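Local coordinates for acyl-CoA dehydrogenase domain protein Tcur3481 (Thermomonospora curvata, PDB 6WY9) that binds flavin adenine dinucleotide, here in its dihydro form, and probably oxidises acyl-CoA thioesters as a member of the acyl-CoA dehydrogenase family, at residues 68-73 / 280-284; 88-92 / 222-227; 121-125 / 342-346; 230-234 / 336-341. All blocks are in the same frame, centred on the assembly; numbering follows the deposited sequence.

Interaction 1 (68-73 / 280-284); sequences LGALCV and LWQAV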
# COMPACT_ATOMS: atom_id res chain seq x y z
N LEU B 68 -17.14 -12.99 -25.97
CA LEU B 68 -16.51 -12.84 -24.66
C LEU B 68 -17.20 -11.77 -23.83
O LEU B 68 -17.33 -11.94 -22.62
CB LEU B 68 -15.02 -12.55 -24.85
CG LEU B 68 -14.15 -12.43 -23.58
CD1 LEU B 68 -14.14 -13.68 -22.67
CD2 LEU B 68 -12.72 -12.00 -23.96
N GLY B 69 -17.72 -10.72 -24.47
CA GLY B 69 -18.44 -9.68 -23.73
C GLY B 69 -19.65 -10.21 -22.98
O GLY B 69 -19.87 -9.89 -21.79
N ALA B 70 -20.48 -11.00 -23.66
CA ALA B 70 -21.64 -11.60 -23.00
C ALA B 70 -21.18 -12.53 -21.87
O ALA B 70 -21.78 -12.56 -20.79
CB ALA B 70 -22.51 -12.37 -24.00
N LEU B 71 -20.13 -13.32 -22.12
CA LEU B 71 -19.61 -14.17 -21.07
C LEU B 71 -19.23 -13.34 -19.85
O LEU B 71 -19.59 -13.67 -18.71
CB LEU B 71 -18.42 -14.98 -21.58
CG LEU B 71 -17.80 -15.82 -20.44
CD1 LEU B 71 -18.83 -16.77 -19.79
CD2 LEU B 71 -16.52 -16.56 -20.91
N CYS B 72 -18.54 -12.23 -20.07
CA CYS B 72 -18.10 -11.42 -18.93
C CYS B 72 -19.28 -10.80 -18.19
O CYS B 72 -19.24 -10.66 -16.96
CB CYS B 72 -17.12 -10.36 -19.40
SG CYS B 72 -15.47 -11.11 -19.83
N VAL B 73 -20.35 -10.42 -18.91
CA VAL B 73 -21.53 -9.88 -18.24
C VAL B 73 -22.14 -10.95 -17.35
O VAL B 73 -22.47 -10.70 -16.19
CB VAL B 73 -22.54 -9.34 -19.28
CG1 VAL B 73 -23.88 -9.00 -18.66
CG2 VAL B 73 -21.98 -8.10 -19.94
N LEU B 280 -11.01 -4.53 -17.23
CA LEU B 280 -11.74 -5.70 -17.77
C LEU B 280 -12.25 -5.42 -19.19
O LEU B 280 -12.04 -6.21 -20.13
CB LEU B 280 -12.92 -6.05 -16.84
CG LEU B 280 -13.90 -7.09 -17.44
CD1 LEU B 280 -13.13 -8.37 -17.74
CD2 LEU B 280 -15.07 -7.33 -16.43
N TRP B 281 -12.93 -4.30 -19.36
CA TRP B 281 -13.56 -4.10 -20.65
C TRP B 281 -12.52 -3.77 -21.71
O TRP B 281 -12.70 -4.11 -22.88
CB TRP B 281 -14.67 -3.05 -20.50
CG TRP B 281 -15.84 -3.77 -19.80
CD1 TRP B 281 -16.21 -3.67 -18.48
CD2 TRP B 281 -16.68 -4.80 -20.37
NE1 TRP B 281 -17.26 -4.53 -18.21
CE2 TRP B 281 -17.56 -5.24 -19.35
CE3 TRP B 281 -16.79 -5.37 -21.65
CZ2 TRP B 281 -18.53 -6.22 -19.57
CZ3 TRP B 281 -17.76 -6.35 -21.87
CH2 TRP B 281 -18.62 -6.76 -20.83
N GLN B 282 -11.38 -3.22 -21.31
CA GLN B 282 -10.29 -3.07 -22.27
C GLN B 282 -9.78 -4.44 -22.74
O GLN B 282 -9.43 -4.61 -23.91
CB GLN B 282 -9.18 -2.22 -21.64
CG GLN B 282 -7.95 -2.01 -22.52
CD GLN B 282 -8.27 -1.25 -23.80
OE1 GLN B 282 -9.11 -0.36 -23.81
NE2 GLN B 282 -7.62 -1.62 -24.88
N ALA B 283 -9.67 -5.40 -21.81
CA ALA B 283 -9.23 -6.74 -22.20
C ALA B 283 -10.23 -7.35 -23.16
O ALA B 283 -9.84 -7.94 -24.17
CB ALA B 283 -9.08 -7.62 -20.96
N VAL B 284 -11.53 -7.19 -22.89
CA VAL B 284 -12.55 -7.74 -23.79
C VAL B 284 -12.45 -7.08 -25.15
O VAL B 284 -12.37 -7.75 -26.19
CB VAL B 284 -13.96 -7.56 -23.18
CG1 VAL B 284 -15.06 -8.00 -24.20
CG2 VAL B 284 -14.07 -8.30 -21.83
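Trp281 and Val284 of helix 260-288 pack onto Gly69, Cys72 and Val73 of helix 67-80, a buried apolar helix-helix contact that ties the N-terminal helical domain of the acyl-CoA dehydrogenase fold to its C-terminal helix bundle. The two short segments run close to antiparallel, 153° between their directions, with axes 10.4 Å apart. Gly69 and Val284 are where the backbones come nearest, and Val284 CG1 rests on Gly69 CA at 3.8 Å. The other methyl, Val284 CG2, touches Cys72 SG at 3.7 Å. That sulfur sits beside its own backbone N (chi1 -73°), which also brings it to 4.2 Å from Leu280 CD1. Trp281 works through the rim of its six-membered ring. Near the ring plane, CH2 meets Gly69 O at 3.5 Å and Val73 CG2 at 3.7 Å, while Leu280 CG covers part of one indole face. Thr225 and Ala229 of helix 215-248 flank the pair, touching Val284 and Cys72 respectively. Cohesion between these segments therefore rests on shape and dispersion, with the slightly positive C-H edge of the indole probably finding mild electrostatic favour at the carbonyl oxygen of Gly69.

Interaction 2 (88-92 / 222-227); sequences WPTLV and VARTAL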
# COMPACT_ATOMS: atom_id res chain seq x y z
N TRP B 88 -17.29 -20.38 -15.56
CA TRP B 88 -16.10 -20.03 -16.34
C TRP B 88 -15.37 -21.29 -16.83
O TRP B 88 -14.96 -21.32 -18.00
CB TRP B 88 -15.17 -19.04 -15.60
CG TRP B 88 -14.26 -19.57 -14.52
CD1 TRP B 88 -14.47 -19.52 -13.16
CD2 TRP B 88 -12.98 -20.20 -14.71
NE1 TRP B 88 -13.41 -20.11 -12.51
CE2 TRP B 88 -12.50 -20.55 -13.43
CE3 TRP B 88 -12.22 -20.55 -15.83
CZ2 TRP B 88 -11.26 -21.21 -13.24
CZ3 TRP B 88 -11.00 -21.20 -15.65
CH2 TRP B 88 -10.54 -21.51 -14.36
N PRO B 89 -15.24 -22.37 -16.05
CA PRO B 89 -14.57 -23.56 -16.63
C PRO B 89 -15.30 -24.09 -17.86
O PRO B 89 -14.66 -24.35 -18.89
CB PRO B 89 -14.54 -24.56 -15.47
CG PRO B 89 -14.64 -23.70 -14.21
CD PRO B 89 -15.61 -22.59 -14.63
N THR B 90 -16.62 -24.25 -17.79
CA THR B 90 -17.35 -24.80 -18.93
C THR B 90 -17.31 -23.85 -20.13
O THR B 90 -17.10 -24.30 -21.26
CB THR B 90 -18.80 -25.10 -18.54
OG1 THR B 90 -18.82 -26.24 -17.68
CG2 THR B 90 -19.65 -25.43 -19.77
N LEU B 91 -17.58 -22.54 -19.90
CA LEU B 91 -17.77 -21.64 -21.04
C LEU B 91 -16.46 -21.14 -21.64
O LEU B 91 -16.40 -20.89 -22.84
CB LEU B 91 -18.66 -20.44 -20.64
CG LEU B 91 -20.13 -20.86 -20.36
CD1 LEU B 91 -21.09 -19.71 -19.93
CD2 LEU B 91 -20.71 -21.65 -21.58
N VAL B 92 -15.40 -20.96 -20.82
CA VAL B 92 -14.07 -20.73 -21.40
C VAL B 92 -13.63 -21.95 -22.22
O VAL B 92 -13.10 -21.81 -23.33
CB VAL B 92 -13.04 -20.37 -20.30
CG1 VAL B 92 -11.62 -20.32 -20.85
CG2 VAL B 92 -13.39 -18.99 -19.61
N VAL B 222 -8.22 -15.57 -22.41
CA VAL B 222 -9.66 -15.58 -22.15
C VAL B 222 -9.95 -15.96 -20.71
O VAL B 222 -10.82 -15.36 -20.06
CB VAL B 222 -10.36 -16.53 -23.13
CG1 VAL B 222 -11.83 -16.79 -22.66
CG2 VAL B 222 -10.29 -16.00 -24.54
N ALA B 223 -9.26 -16.99 -20.19
CA ALA B 223 -9.49 -17.41 -18.81
C ALA B 223 -9.13 -16.30 -17.82
O ALA B 223 -9.81 -16.10 -16.80
CB ALA B 223 -8.67 -18.65 -18.48
N ARG B 224 -8.01 -15.61 -18.08
CA ARG B 224 -7.63 -14.48 -17.23
C ARG B 224 -8.71 -13.41 -17.24
O ARG B 224 -9.06 -12.83 -16.19
CB ARG B 224 -6.29 -13.88 -17.71
CG ARG B 224 -5.05 -14.77 -17.40
CD ARG B 224 -3.73 -14.20 -17.95
NE ARG B 224 -2.55 -15.02 -17.57
CZ ARG B 224 -1.65 -15.53 -18.42
NH1 ARG B 224 -1.78 -15.32 -19.74
NH2 ARG B 224 -0.62 -16.25 -17.95
N THR B 225 -9.23 -13.10 -18.44
CA THR B 225 -10.28 -12.10 -18.60
C THR B 225 -11.55 -12.56 -17.89
O THR B 225 -12.17 -11.79 -17.16
CB THR B 225 -10.52 -11.86 -20.10
OG1 THR B 225 -9.29 -11.43 -20.70
CG2 THR B 225 -11.58 -10.80 -20.34
N ALA B 226 -11.92 -13.83 -18.07
CA ALA B 226 -13.11 -14.36 -17.43
C ALA B 226 -12.99 -14.34 -15.90
O ALA B 226 -13.95 -14.01 -15.20
CB ALA B 226 -13.36 -15.79 -17.97
N LEU B 227 -11.82 -14.75 -15.38
CA LEU B 227 -11.65 -14.72 -13.94
C LEU B 227 -11.76 -13.29 -13.43
O LEU B 227 -12.32 -13.04 -12.37
CB LEU B 227 -10.28 -15.32 -13.54
CG LEU B 227 -10.19 -16.85 -13.64
CD1 LEU B 227 -8.67 -17.32 -13.79
CD2 LEU B 227 -10.90 -17.49 -12.43
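Trp88 and Leu227 make the aromatic part of this contact. Leu227 CD2 lies over one face of the indole in a CH-pi interaction, 3.8 Å from the centroid of the five-membered ring and 24° off its normal. On the opposite face sits the next residue in the chain, Pro89, whose CD is 3.3 Å above the plane. With CG between the backbone N and the carbonyl carbon (chi1 79°), the indole is sandwiched between this proline methylene and the leucine methyl. Its NE1 donates a hydrogen bond to a bound glycerol, probably from the crystallisation liquor. Putting an alanine here would probably leave Leu227 CD2 without its aromatic partner and open a gap between the two helices.

These helices, 87-100 and 215-248, belong to the N-terminal helical domain and the C-terminal bundle of the acyl-CoA dehydrogenase fold, and the segments cross at 141° with their axes 10.4 Å apart.

The remaining interactions are aliphatic and centre on Val92, one turn beyond Trp88. Val92 CG2 presses on Ala226 CB at 3.6 Å. Its other methyl, CG1, faces Val222 CG1 at 4.0 Å, the two valine side chains lying alongside each other and pointing opposite ways, and also reaches Ala223 CB at 4.1 Å. The small side chains of Ala223 and Ala226 let the valine approach the opposing backbone. Leu75 of helix 67-80 touches both Trp88 and Ala226.

Interaction 3 (121-125 / 342-346); sequences VALEE and GTLGG
Glu124 reaches across to the turn at Thr343 and Leu344 and takes a hydrogen bond from it. Leu344 N donates to Glu124 OE2 at 2.8 Å, with an N-H...O angle of 147°, and the donor comes from well above the carboxylate plane (67° out of it). The chain that carries the carboxylate is extended beyond CG, and its aliphatic part is used too: Leu344 CD2 packs on Glu124 CG at 3.8 Å, the two side chains crossing at about a right angle. The same methyl lies 4.0 Å from Leu123 CB.

The next shell fixes the donor. Gly342 to Gly345 form a type II beta turn, closed by Gly345 N to Gly342 O at 2.9 Å, and Leu344 takes its third position. Thr343 OG1 is bonded to Gln339 O and Thr343 O to Lys301 NZ, while Gly346 is the N-cap of helix 347-362. Glu124, just past strand 118-122, is backbone hydrogen-bonded to Ala152 of strand 144-154.

Beyond the two segments, Glu124 OE2 forms a salt bridge with a basic side chain of another protein chain. Cutting Glu124 back to an alanine would probably leave Leu344 N without this acceptor and that basic group without its countercharge. One buried carboxylate oxygen thus answers both a backbone N-H and an intersubunit cation, which probably favours the ionised form and couples the beta domain, this turn and the neighbouring chain.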
# COMPACT_ATOMS: atom_id res chain seq x y z
N VAL B 121 -11.37 -26.99 -17.33
CA VAL B 121 -10.04 -26.76 -17.88
C VAL B 121 -9.01 -27.07 -16.81
O VAL B 121 -9.20 -26.71 -15.63
CB VAL B 121 -9.90 -25.32 -18.40
CG1 VAL B 121 -10.98 -25.09 -19.43
CG2 VAL B 121 -10.03 -24.29 -17.24
N ALA B 122 -7.92 -27.70 -17.23
CA ALA B 122 -6.82 -28.14 -16.38
C ALA B 122 -5.59 -27.39 -16.88
O ALA B 122 -4.86 -27.87 -17.74
CB ALA B 122 -6.65 -29.68 -16.43
N LEU B 123 -5.39 -26.19 -16.33
CA LEU B 123 -4.38 -25.26 -16.78
C LEU B 123 -3.28 -25.07 -15.76
O LEU B 123 -2.34 -24.33 -16.03
CB LEU B 123 -5.04 -23.89 -17.10
CG LEU B 123 -6.17 -23.94 -18.13
CD1 LEU B 123 -6.80 -22.56 -18.32
CD2 LEU B 123 -5.54 -24.43 -19.46
N GLU B 124 -3.38 -25.70 -14.58
CA GLU B 124 -2.40 -25.46 -13.53
C GLU B 124 -1.71 -26.75 -13.08
O GLU B 124 -2.25 -27.85 -13.22
CB GLU B 124 -3.07 -24.77 -12.33
CG GLU B 124 -3.51 -23.34 -12.69
CD GLU B 124 -4.33 -22.70 -11.55
OE1 GLU B 124 -5.47 -23.15 -11.29
OE2 GLU B 124 -3.81 -21.78 -10.88
N GLU B 125 -0.52 -26.56 -12.49
CA GLU B 125 0.35 -27.62 -11.98
C GLU B 125 0.95 -27.22 -10.63
O GLU B 125 1.13 -26.04 -10.34
CB GLU B 125 1.49 -27.98 -12.98
CG GLU B 125 0.91 -28.67 -14.25
CD GLU B 125 1.93 -28.89 -15.36
OE1 GLU B 125 3.10 -28.48 -15.18
OE2 GLU B 125 1.56 -29.46 -16.41
N GLY B 342 -5.54 -15.93 -6.85
CA GLY B 342 -4.40 -16.82 -7.08
C GLY B 342 -4.57 -17.77 -8.27
O GLY B 342 -3.68 -18.58 -8.56
N THR B 343 -5.71 -17.70 -8.97
CA THR B 343 -6.03 -18.70 -9.99
C THR B 343 -5.29 -18.32 -11.26
O THR B 343 -5.37 -17.17 -11.70
CB THR B 343 -7.53 -18.78 -10.19
OG1 THR B 343 -8.09 -19.09 -8.89
CG2 THR B 343 -7.91 -19.92 -11.23
N LEU B 344 -4.51 -19.27 -11.79
CA LEU B 344 -3.51 -19.09 -12.82
C LEU B 344 -2.32 -18.30 -12.32
O LEU B 344 -1.54 -17.80 -13.13
CB LEU B 344 -4.06 -18.41 -14.09
CG LEU B 344 -5.31 -19.07 -14.64
CD1 LEU B 344 -5.83 -18.42 -15.96
CD2 LEU B 344 -5.13 -20.62 -14.77
N GLY B 345 -2.14 -18.18 -11.01
CA GLY B 345 -1.08 -17.34 -10.48
C GLY B 345 -1.63 -16.09 -9.80
O GLY B 345 -2.75 -15.63 -10.07
N GLY B 346 -0.84 -15.57 -8.85
CA GLY B 346 -1.24 -14.41 -8.05
C GLY B 346 -0.68 -13.11 -8.61
O GLY B 346 -0.11 -13.06 -9.71

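Interaction 4 (230-234 / 336-341); sequences VQLGV and WGKQIS
Two flat groups frame this contact, the indole of Trp336 and the amide of Gln231. At the indole edge, near the ring plane, Val230 CG1 meets Trp336 CZ3 at 3.9 Å. Val234 CG2 approaches Trp336 CE3 obliquely, also at 3.9 Å. The Gln231 amide has the backbone oxygen of Gly337 almost in its own plane. All this lies in the C-terminal helix bundle of the acyl-CoA dehydrogenase fold, where helices 215-248 and 330-340 pack nearly antiparallel, at 154° and with axes 9.8 Å apart over these segments.

Gln231 NE2 donates to Gly337 O at 3.1 Å in a nearly straight bond (173°). The bend at chi2 (79°) brings the amide against Gly337 and Ile340. NE2 is also hydrogen-bonded, more strongly, to Ala304 O on helix 295-319, so one amide nitrogen links three helices and is held against rotation. OE1 fares differently: it is buried with no polar partner in the model, and meets Gly337 CA at 3.3 Å and Ile340 CD1 at 3.5 Å.

Ile340 fills the middle. Its CD1 is wedged against Val230 CG1 at 3.5 Å, tighter than usual for two methyls, and the two side chains cross at about a right angle. Leu75 of helix 67-80 touches Val230 from outside the bundle. Gly337 O also accepts the helical N-H of Ser341, and the two donors, Gln231 NE2 and Ser341 N, arrive from opposite faces of the carbonyl plane.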
# COMPACT_ATOMS: atom_id res chain seq x y z
N VAL B 230 -15.44 -12.43 -12.99
CA VAL B 230 -16.04 -12.96 -11.76
C VAL B 230 -15.59 -12.11 -10.57
O VAL B 230 -16.37 -11.75 -9.69
CB VAL B 230 -15.65 -14.44 -11.56
CG1 VAL B 230 -16.26 -14.99 -10.24
CG2 VAL B 230 -16.03 -15.29 -12.79
N GLN B 231 -14.29 -11.78 -10.55
CA GLN B 231 -13.76 -11.03 -9.43
C GLN B 231 -14.41 -9.66 -9.35
O GLN B 231 -14.65 -9.14 -8.26
CB GLN B 231 -12.23 -10.88 -9.57
CG GLN B 231 -11.55 -10.30 -8.30
CD GLN B 231 -11.36 -11.36 -7.24
OE1 GLN B 231 -12.28 -12.15 -6.98
NE2 GLN B 231 -10.17 -11.39 -6.62
N LEU B 232 -14.60 -9.03 -10.50
CA LEU B 232 -15.30 -7.75 -10.47
C LEU B 232 -16.65 -7.91 -9.77
O LEU B 232 -17.03 -7.06 -8.96
CB LEU B 232 -15.50 -7.23 -11.90
CG LEU B 232 -16.32 -5.93 -12.04
CD1 LEU B 232 -15.64 -4.68 -11.29
CD2 LEU B 232 -16.48 -5.68 -13.55
N GLY B 233 -17.40 -8.98 -10.10
CA GLY B 233 -18.70 -9.17 -9.47
C GLY B 233 -18.58 -9.48 -7.99
O GLY B 233 -19.33 -8.93 -7.16
N VAL B 234 -17.62 -10.32 -7.62
CA VAL B 234 -17.38 -10.58 -6.19
C VAL B 234 -17.11 -9.27 -5.45
O VAL B 234 -17.68 -9.03 -4.38
CB VAL B 234 -16.21 -11.56 -6.00
CG1 VAL B 234 -15.87 -11.67 -4.49
CG2 VAL B 234 -16.58 -12.97 -6.61
N TRP B 336 -14.19 -16.53 -2.16
CA TRP B 336 -14.11 -16.41 -3.62
C TRP B 336 -13.01 -15.44 -4.06
O TRP B 336 -12.21 -15.75 -4.95
CB TRP B 336 -15.46 -15.94 -4.19
CG TRP B 336 -16.47 -17.06 -4.36
CD1 TRP B 336 -16.84 -17.97 -3.43
CD2 TRP B 336 -17.25 -17.35 -5.55
NE1 TRP B 336 -17.80 -18.81 -3.95
CE2 TRP B 336 -18.07 -18.45 -5.25
CE3 TRP B 336 -17.34 -16.77 -6.82
CZ2 TRP B 336 -18.96 -19.02 -6.18
CZ3 TRP B 336 -18.25 -17.33 -7.76
CH2 TRP B 336 -19.04 -18.44 -7.43
N GLY B 337 -12.97 -14.25 -3.46
CA GLY B 337 -11.99 -13.26 -3.88
C GLY B 337 -10.58 -13.78 -3.70
O GLY B 337 -9.74 -13.67 -4.61
N LYS B 338 -10.32 -14.39 -2.55
CA LYS B 338 -9.02 -14.94 -2.21
C LYS B 338 -8.63 -16.04 -3.20
O LYS B 338 -7.52 -16.03 -3.76
CB LYS B 338 -9.08 -15.43 -0.74
CG LYS B 338 -7.99 -16.34 -0.23
CD LYS B 338 -6.98 -15.60 0.71
CE LYS B 338 -5.77 -16.49 1.08
NZ LYS B 338 -4.57 -15.67 1.63
N GLN B 339 -9.53 -16.98 -3.46
CA GLN B 339 -9.19 -18.04 -4.41
C GLN B 339 -8.93 -17.48 -5.81
O GLN B 339 -7.95 -17.85 -6.48
CB GLN B 339 -10.30 -19.10 -4.51
CG GLN B 339 -9.81 -20.21 -5.48
CD GLN B 339 -10.55 -21.51 -5.28
OE1 GLN B 339 -10.81 -21.92 -4.15
NE2 GLN B 339 -10.89 -22.17 -6.39
N ILE B 340 -9.82 -16.60 -6.28
CA ILE B 340 -9.68 -16.10 -7.64
C ILE B 340 -8.36 -15.36 -7.81
O ILE B 340 -7.70 -15.45 -8.86
CB ILE B 340 -10.89 -15.22 -8.01
CG1 ILE B 340 -12.14 -16.09 -8.17
CG2 ILE B 340 -10.65 -14.50 -9.35
CD1 ILE B 340 -13.43 -15.22 -8.27
N SER B 341 -7.93 -14.64 -6.76
CA SER B 341 -6.73 -13.80 -6.86
C SER B 341 -5.46 -14.62 -7.02
O SER B 341 -4.39 -14.04 -7.30
CB SER B 341 -6.62 -12.88 -5.62
OG SER B 341 -6.38 -13.68 -4.45

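Overall arrangement
Helix 215-248 is the common thread: interactions 2 and 4 both use it, at centres about 13 Å apart, and Leu227 O touches Ile340 CG2 between them. Interaction 1 leans on the same helix, with Val284 against Thr225 near interaction 2 (centres about 10 Å apart) and Leu280 against Leu232 near interaction 4 (centres about 15 Å apart). Interaction 3 joins interaction 2 through Trp88 on Val121 and Leu227 on Thr343 and Leu344, and its segment 342-346 directly follows 336-341 of interaction 4. Interactions 1 and 3 do not touch (nearest atoms about 10 Å apart). All four lie away from the flavin site, although helix 215-248 runs toward the FAD-binding Arg249 and helix 260-288 begins beside Phe259.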